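Local coordinates for tetR-family transcriptional regulator (PDB 2QIB), which probably binds DNA through an N-terminal helix-turn-helix domain and regulates transcription, as TetR-family proteins generally do, at residues D24-R29 with S59-A64; A63-A68 with N122-S127. All coordinates share one frame; numbering follows the deposited sequence.

Overall arrangement
Both contacts use helix 57-75, the long helix that in TetR-family regulators links the DNA-binding domain to the C-terminal domain. Contact 1 comes first along this helix: residues 59-64 meet residues 24-29, the last turn of helix 11-28 and the residue after it, inside the helix-turn-helix domain. Contact 2 takes up where it ends, sharing Ala63 and Ala64, and sets residues 63-68 against residues 122-127 of helix 119-140 in the C-terminal domain. Their centres lie about 11 Å apart, and they touch where Leu124 CD1 packs 3.8 Å from Glu62 O. One helix thus ties into both domains within a few turns, a layout consistent with ligand-driven movements reaching the DNA-binding part, as in relatives.

Contact 1. Residues D24-R29 with S59-A64; sequences DLFSRR and SLYEAA
Phe26 and Tyr61 meet in a T-shaped stack, the edge of the tyrosine ring directed at a face of the phenylalanine ring. The centroids are 4.9 Å apart and the planes stand at 83°. Tyr61 CD1 does the touching: it sits over the centre of the Phe26 ring, 3.4 Å above its plane, with Phe26 CD1 3.6 Å from it. Tyr61 CE1 follows, displaced outward past the ring carbons, 3.9 Å from Phe26 CD1.

The two side chains reach this position by different routes. Phe26 points from its helix toward helix 57-75, with CG anti to its own carbonyl carbon (chi1 -74°). Tyr61 instead throws its ring out with CG anti to the backbone N, which brings one edge across the phenylalanine. Backbone takes part as well, since Phe26 CE2 lies 3.7 Å from Tyr61 CA. Beyond the stack, Phe26 CD2 approaches the methyl of Ala64 at 4.4 Å, one turn farther along.

The helical segments cross at 86°, their axes 10.3 Å apart, a gap bridged by the aromatic pair. Ile39 of helix 36-43, within the predicted helix-turn-helix motif, packs against both Phe26 and Leu60, which places Phe26 in the core of the DNA-binding domain; Tyr61 sits at its border, also touching Thr121 of helix 119-140. No hydrogen bond or salt bridge joins the two segments; they are held by apolar packing and by a C-H edge over a pi face, an interaction that needs no formal charge but depends on ring orientation, the slightly positive C-H edge facing the electron-rich pi face.

Contact 2. Residues A63-A68 with N122-S127; sequences AALQRA and NALVDS
Leu124 of helix 119-140 reaches across to Leu65 and Gln66 on helix 57-75, a helix-to-helix packing in the all-helical TetR fold where the C-terminal domain meets the helix leading out of the DNA-binding domain. Its CG turned away from the carbonyl carbon and lying beside the backbone N (chi1 -73°), Leu124 spreads its two methyls over neighbouring residues. CD1 rests on Leu65 CG at 3.8 Å and also lies 3.7 Å from the backbone N of Gln66. CD2 goes to the amide end of Gln66, whose CD is 3.6 Å away.

The two leucines run antiparallel, side by side, whereas the Gln66 chain lies roughly perpendicular to that of Leu124. Gln66 starts with CG opposite the backbone N, then bends at chi2 (81°), which folds its amide over the leucine methyl at the exposed margin. Leu109 of helix 103-116 touches both Leu65 and Val125.

Were Leu124 replaced by an alanine, both methyls would go, which is likely to open a gap beside Leu65 and leave the bent Gln66 chain without the methyl it lies against. Within helix 119-140, Ser127 OG donates a hydrogen bond of 2.6 Å to Leu124 O, from 19° off the carbonyl plane.

Contact 1. Residues D24-R29 with S59-A64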
# COMPACT_ATOMS: atom_id res chain seq x y z
N ASP A 24 -1.86 4.26 24.98
CA ASP A 24 -3.06 3.46 25.22
C ASP A 24 -4.32 4.10 24.58
O ASP A 24 -5.07 3.45 23.86
CB ASP A 24 -3.30 3.29 26.72
CG ASP A 24 -4.53 2.43 27.01
OD1 ASP A 24 -4.63 1.34 26.44
OD2 ASP A 24 -5.40 2.86 27.79
N LEU A 25 -4.53 5.39 24.84
CA LEU A 25 -5.71 6.09 24.34
C LEU A 25 -5.68 6.27 22.83
O LEU A 25 -6.70 6.02 22.17
CB LEU A 25 -5.93 7.42 25.08
CG LEU A 25 -6.21 7.28 26.58
CD1 LEU A 25 -6.58 8.67 27.15
CD2 LEU A 25 -7.31 6.27 26.86
N PHE A 26 -4.52 6.67 22.29
CA PHE A 26 -4.37 6.84 20.84
C PHE A 26 -4.41 5.49 20.12
O PHE A 26 -4.58 5.45 18.89
CB PHE A 26 -3.08 7.57 20.51
CG PHE A 26 -3.12 9.06 20.82
CD1 PHE A 26 -4.14 9.87 20.28
CD2 PHE A 26 -2.13 9.66 21.59
CE1 PHE A 26 -4.15 11.27 20.53
CE2 PHE A 26 -2.13 11.02 21.85
CZ PHE A 26 -3.15 11.84 21.34
N SER A 27 -4.23 4.39 20.85
CA SER A 27 -4.38 3.07 20.22
C SER A 27 -5.86 2.71 20.11
O SER A 27 -6.28 2.05 19.15
CB SER A 27 -3.63 1.98 21.00
OG SER A 27 -2.23 2.23 20.87
N ARG A 28 -6.64 3.12 21.10
CA ARG A 28 -8.04 2.74 21.24
C ARG A 28 -9.02 3.51 20.37
O ARG A 28 -10.10 3.01 20.06
CB ARG A 28 -8.50 2.89 22.70
CG ARG A 28 -7.85 1.89 23.63
CD ARG A 28 -8.00 2.37 25.09
NE ARG A 28 -9.13 1.70 25.69
CZ ARG A 28 -9.03 0.58 26.40
NH1 ARG A 28 -7.84 0.05 26.66
NH2 ARG A 28 -10.13 0.01 26.87
N ARG A 29 -8.66 4.74 20.02
CA ARG A 29 -9.58 5.63 19.33
C ARG A 29 -8.85 6.49 18.34
O ARG A 29 -7.65 6.76 18.51
CB ARG A 29 -10.24 6.61 20.34
CG ARG A 29 -10.98 5.94 21.46
CD ARG A 29 -11.92 6.95 22.16
NE ARG A 29 -11.22 7.92 23.04
CZ ARG A 29 -10.75 7.65 24.26
NH1 ARG A 29 -10.86 6.43 24.79
NH2 ARG A 29 -10.22 8.64 24.97
N SER A 59 2.77 16.80 20.11
CA SER A 59 4.07 16.33 20.57
C SER A 59 3.89 15.03 21.37
O SER A 59 4.71 14.13 21.28
CB SER A 59 4.78 17.43 21.38
OG SER A 59 4.09 17.62 22.58
N LEU A 60 2.79 14.92 22.11
CA LEU A 60 2.47 13.71 22.88
C LEU A 60 2.09 12.57 21.94
O LEU A 60 2.53 11.42 22.10
CB LEU A 60 1.34 14.02 23.86
CG LEU A 60 1.03 12.98 24.95
CD1 LEU A 60 2.28 12.20 25.51
CD2 LEU A 60 0.31 13.66 26.06
N TYR A 61 1.27 12.90 20.94
CA TYR A 61 0.91 11.92 19.91
C TYR A 61 2.17 11.39 19.24
O TYR A 61 2.30 10.18 19.04
CB TYR A 61 -0.02 12.54 18.86
CG TYR A 61 -0.46 11.57 17.79
CD1 TYR A 61 -1.58 10.73 17.97
CD2 TYR A 61 0.25 11.48 16.57
CE1 TYR A 61 -1.97 9.82 16.98
CE2 TYR A 61 -0.13 10.55 15.56
CZ TYR A 61 -1.25 9.75 15.78
OH TYR A 61 -1.65 8.86 14.79
N GLU A 62 3.10 12.30 18.90
CA GLU A 62 4.38 11.88 18.27
C GLU A 62 5.22 11.00 19.19
O GLU A 62 5.81 9.99 18.74
CB GLU A 62 5.16 13.13 17.77
CG GLU A 62 4.49 13.80 16.57
CD GLU A 62 5.09 15.17 16.21
OE1 GLU A 62 5.81 15.73 17.05
OE2 GLU A 62 4.83 15.68 15.08
N ALA A 63 5.25 11.33 20.48
CA ALA A 63 6.00 10.55 21.47
C ALA A 63 5.41 9.13 21.62
O ALA A 63 6.16 8.13 21.64
CB ALA A 63 6.05 11.27 22.82
N ALA A 64 4.09 9.05 21.67
CA ALA A 64 3.41 7.74 21.68
C ALA A 64 3.76 6.95 20.42
O ALA A 64 4.03 5.75 20.49
CB ALA A 64 1.95 7.92 21.76

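Contact 2. Residues A63-A68 with N122-S127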
# COMPACT_ATOMS: atom_id res chain seq x y z
N ALA A 63 5.25 11.33 20.48
CA ALA A 63 6.00 10.55 21.47
C ALA A 63 5.41 9.13 21.62
O ALA A 63 6.16 8.13 21.64
CB ALA A 63 6.05 11.27 22.82
N ALA A 64 4.09 9.05 21.67
CA ALA A 64 3.41 7.74 21.68
C ALA A 64 3.76 6.95 20.42
O ALA A 64 4.03 5.75 20.49
CB ALA A 64 1.95 7.92 21.76
N LEU A 65 3.70 7.62 19.27
CA LEU A 65 3.96 6.97 17.97
C LEU A 65 5.40 6.48 17.88
O LEU A 65 5.66 5.39 17.34
CB LEU A 65 3.61 7.93 16.82
CG LEU A 65 3.88 7.35 15.42
CD1 LEU A 65 3.09 6.01 15.18
CD2 LEU A 65 3.51 8.37 14.35
N GLN A 66 6.34 7.26 18.42
CA GLN A 66 7.74 6.82 18.52
C GLN A 66 7.88 5.52 19.31
O GLN A 66 8.58 4.58 18.89
CB GLN A 66 8.60 7.91 19.16
CG GLN A 66 10.06 7.48 19.43
CD GLN A 66 10.90 7.57 18.16
OE1 GLN A 66 11.37 6.57 17.62
NE2 GLN A 66 11.07 8.79 17.68
N ARG A 67 7.22 5.44 20.45
CA ARG A 67 7.25 4.21 21.22
C ARG A 67 6.66 3.01 20.43
O ARG A 67 7.25 1.92 20.39
CB ARG A 67 6.47 4.37 22.53
CG ARG A 67 6.71 3.15 23.42
CD ARG A 67 5.94 3.15 24.70
NE ARG A 67 6.52 4.09 25.66
CZ ARG A 67 6.07 4.24 26.90
NH1 ARG A 67 5.03 3.51 27.30
NH2 ARG A 67 6.64 5.12 27.72
N ALA A 68 5.50 3.26 19.82
CA ALA A 68 4.80 2.22 19.03
C ALA A 68 5.64 1.77 17.83
O ALA A 68 5.73 0.56 17.53
CB ALA A 68 3.50 2.77 18.55
N ASN A 122 5.07 11.15 9.67
CA ASN A 122 5.44 10.52 8.37
C ASN A 122 6.81 9.89 8.37
O ASN A 122 6.99 8.81 7.78
CB ASN A 122 5.37 11.52 7.22
CG ASN A 122 4.00 12.09 7.05
OD1 ASN A 122 3.03 11.54 7.58
ND2 ASN A 122 3.90 13.24 6.37
N ALA A 123 7.78 10.58 8.99
CA ALA A 123 9.13 10.04 9.13
C ALA A 123 9.14 8.75 9.97
O ALA A 123 9.81 7.79 9.60
CB ALA A 123 10.06 11.09 9.74
N LEU A 124 8.42 8.75 11.11
CA LEU A 124 8.32 7.56 11.96
C LEU A 124 7.72 6.39 11.16
O LEU A 124 8.28 5.28 11.17
CB LEU A 124 7.51 7.82 13.23
CG LEU A 124 8.23 8.68 14.29
CD1 LEU A 124 7.24 9.16 15.36
CD2 LEU A 124 9.37 7.90 14.89
N VAL A 125 6.61 6.63 10.46
CA VAL A 125 5.98 5.55 9.67
C VAL A 125 6.98 5.04 8.62
O VAL A 125 7.21 3.82 8.46
CB VAL A 125 4.65 6.01 9.06
CG1 VAL A 125 4.11 5.00 8.06
CG2 VAL A 125 3.61 6.22 10.20
N ASP A 126 7.60 5.96 7.90
CA ASP A 126 8.61 5.54 6.92
C ASP A 126 9.77 4.76 7.52
O ASP A 126 10.30 3.86 6.86
CB ASP A 126 9.15 6.74 6.17
CG ASP A 126 8.20 7.22 5.14
OD1 ASP A 126 7.40 6.41 4.65
OD2 ASP A 126 8.26 8.41 4.80
N SER A 127 10.17 5.11 8.74
CA SER A 127 11.27 4.43 9.41
C SER A 127 10.91 2.96 9.71
O SER A 127 11.75 2.08 9.65
CB SER A 127 11.72 5.18 10.67
OG SER A 127 10.81 4.95 11.74